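Local coordinates for protein Bot.2110.4 (Unidentified, PDB 5VMR) that probably binds botulinum neurotoxin as a small, disulfide-linked three-helix miniprotein, and is seen here in complex with a second protein, at residues Ala6-Phe11 and Arg22-Lys27. Sequence-based numbering, arbitrary orientation.
Sequences ALKIKF and RKAAKK
Antiparallel packing of two neighbouring helices in a three-helix miniprotein brings Lys8 and Ile9 of helix 3-14 against Ala24 and Ala25 of helix 18-28. The short segments run nearly opposite ways, at 166°, with their axes 8.8 Å apart. Ile9 sits level with Ala24, and their CA atoms are 6.0 Å apart. The small alanine side chains probably help the helices come this near. The disulfide Cys5-Cys28 also ties the same two helices together.

Ile9 makes the apolar part of the contact with one branch. Its CG1 lies anti to its own carbonyl carbon (chi1 -60°), and the extended chi2 carries CD1 toward Ala25. CG1 packs on Ala24 CB at 3.9 Å. CD1 meets Ala25 CA at 3.7 Å, and its distance to Ala25 CB is 4.0 Å. Tyr30 packs on both Ile9 and Ala25, extending this buried patch.

Lys8 leaves its helix with CG anti to the backbone N (chi1 -177°). Its chain then bends at chi3 and chi4, which brings the ammonium group alongside the methyl of Ala24. There it forms a salt bridge to an acidic side chain of the partner protein. Lys27 NZ makes a long, weak ion pair with that protein and lies 4.6 Å from Lys8 NZ. Both lysine ends thus face acidic groups of the partner, which probably stabilise their charges. Lys8 NZ approaches the methyl carbon Ala24 CB to 3.4 Å.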
loop_
_atom_site.group_PDB
_atom_site.type_symbol
_atom_site.label_atom_id
_atom_site.label_comp_id
_atom_site.label_asym_id
_atom_site.label_seq_id
_atom_site.Cartn_x
_atom_site.Cartn_y
_atom_site.Cartn_z
ATOM N N ALA C 6 -0.824 0.865 38.055
ATOM C CA ALA C 6 0.506 0.287 38.194
ATOM C C ALA C 6 1.337 0.556 36.947
ATOM O O ALA C 6 2.532 0.832 37.029
ATOM C CB ALA C 6 0.412 -1.198 38.457
ATOM N N LEU C 7 0.700 0.463 35.785
ATOM C CA LEU C 7 1.402 0.697 34.529
ATOM C C LEU C 7 1.764 2.160 34.372
ATOM O O LEU C 7 2.840 2.502 33.874
ATOM C CB LEU C 7 0.552 0.245 33.354
ATOM C CG LEU C 7 0.319 -1.262 33.366
ATOM C CD1 LEU C 7 -0.949 -1.590 32.605
ATOM C CD2 LEU C 7 1.522 -1.968 32.777
ATOM N N LYS C 8 0.844 3.017 34.791
ATOM C CA LYS C 8 1.053 4.459 34.748
ATOM C C LYS C 8 2.314 4.823 35.547
ATOM O O LYS C 8 3.132 5.636 35.115
ATOM C CB LYS C 8 -0.202 5.161 35.275
ATOM C CG LYS C 8 -0.185 6.663 35.242
ATOM C CD LYS C 8 -1.620 7.189 35.192
ATOM C CE LYS C 8 -2.281 7.190 36.562
ATOM N NZ LYS C 8 -1.441 7.855 37.588
ATOM N N ILE C 9 2.504 4.156 36.681
ATOM C CA ILE C 9 3.705 4.354 37.487
ATOM C C ILE C 9 4.957 3.938 36.732
ATOM O O ILE C 9 5.956 4.663 36.735
ATOM C CB ILE C 9 3.634 3.559 38.808
ATOM C CG1 ILE C 9 2.418 4.008 39.621
ATOM C CG2 ILE C 9 4.939 3.692 39.602
ATOM C CD1 ILE C 9 2.098 3.106 40.779
ATOM N N LYS C 10 4.917 2.776 36.077
ATOM C CA LYS C 10 6.109 2.317 35.373
ATOM C C LYS C 10 6.372 3.177 34.148
ATOM O O LYS C 10 7.526 3.377 33.758
ATOM C CB LYS C 10 6.006 0.846 34.963
ATOM C CG LYS C 10 7.365 0.318 34.527
ATOM C CD LYS C 10 7.501 -1.175 34.694
ATOM C CE LYS C 10 8.971 -1.573 34.696
ATOM N NZ LYS C 10 9.801 -0.609 33.926
ATOM N N PHE C 11 5.305 3.691 33.545
ATOM C CA PHE C 11 5.478 4.630 32.444
ATOM C C PHE C 11 6.257 5.842 32.933
ATOM O O PHE C 11 7.275 6.243 32.336
ATOM C CB PHE C 11 4.146 5.094 31.876
ATOM C CG PHE C 11 4.293 6.175 30.853
ATOM C CD1 PHE C 11 4.732 5.871 29.567
ATOM C CD2 PHE C 11 4.051 7.506 31.183
ATOM C CE1 PHE C 11 4.890 6.870 28.610
ATOM C CE2 PHE C 11 4.213 8.519 30.237
ATOM C CZ PHE C 11 4.632 8.199 28.942
ATOM N N ARG C 22 6.114 8.844 41.847
ATOM C CA ARG C 22 5.792 8.903 43.273
ATOM C C ARG C 22 4.355 9.357 43.509
ATOM O O ARG C 22 3.628 8.758 44.304
ATOM C CB ARG C 22 6.749 9.846 44.000
ATOM C CG ARG C 22 7.632 9.177 45.033
ATOM C CD ARG C 22 8.612 10.176 45.628
ATOM N NE ARG C 22 9.972 9.649 45.657
ATOM C CZ ARG C 22 10.947 10.053 44.850
ATOM N NH1 ARG C 22 10.720 10.997 43.940
ATOM N NH2 ARG C 22 12.154 9.515 44.954
ATOM N N LYS C 23 3.951 10.414 42.811
ATOM C CA LYS C 23 2.609 10.963 42.978
ATOM C C LYS C 23 1.559 9.922 42.631
ATOM O O LYS C 23 0.607 9.722 43.383
ATOM C CB LYS C 23 2.404 12.210 42.112
ATOM C CG LYS C 23 2.958 13.488 42.722
ATOM C CD LYS C 23 3.371 14.507 41.667
ATOM C CE LYS C 23 4.116 15.670 42.311
ATOM N NZ LYS C 23 3.226 16.533 43.126
ATOM N N ALA C 24 1.757 9.242 41.503
ATOM C CA ALA C 24 0.799 8.256 41.028
ATOM C C ALA C 24 0.702 7.114 42.027
ATOM O O ALA C 24 -0.393 6.662 42.355
ATOM C CB ALA C 24 1.194 7.742 39.655
ATOM N N ALA C 25 1.853 6.662 42.518
ATOM C CA ALA C 25 1.907 5.606 43.524
ATOM C C ALA C 25 1.122 5.975 44.788
ATOM O O ALA C 25 0.392 5.143 45.332
ATOM C CB ALA C 25 3.349 5.287 43.870
ATOM N N LYS C 26 1.262 7.219 45.244
ATOM C CA LYS C 26 0.524 7.682 46.420
ATOM C C LYS C 26 -0.986 7.621 46.182
ATOM O O LYS C 26 -1.727 7.111 47.021
ATOM C CB LYS C 26 0.943 9.109 46.800
ATOM C CG LYS C 26 2.378 9.229 47.305
ATOM C CD LYS C 26 2.757 10.678 47.624
ATOM C CE LYS C 26 4.193 10.776 48.142
ATOM N NZ LYS C 26 4.612 12.182 48.414
ATOM N N LYS C 27 -1.427 8.116 45.026
ATOM C CA LYS C 27 -2.837 8.069 44.634
ATOM C C LYS C 27 -3.338 6.644 44.391
ATOM O O LYS C 27 -4.473 6.317 44.736
ATOM C CB LYS C 27 -3.071 8.906 43.372
ATOM C CG LYS C 27 -2.537 10.328 43.432
ATOM C CD LYS C 27 -2.103 10.797 42.047
ATOM C CE LYS C 27 -3.290 11.155 41.169
ATOM N NZ LYS C 27 -2.853 11.655 39.836
#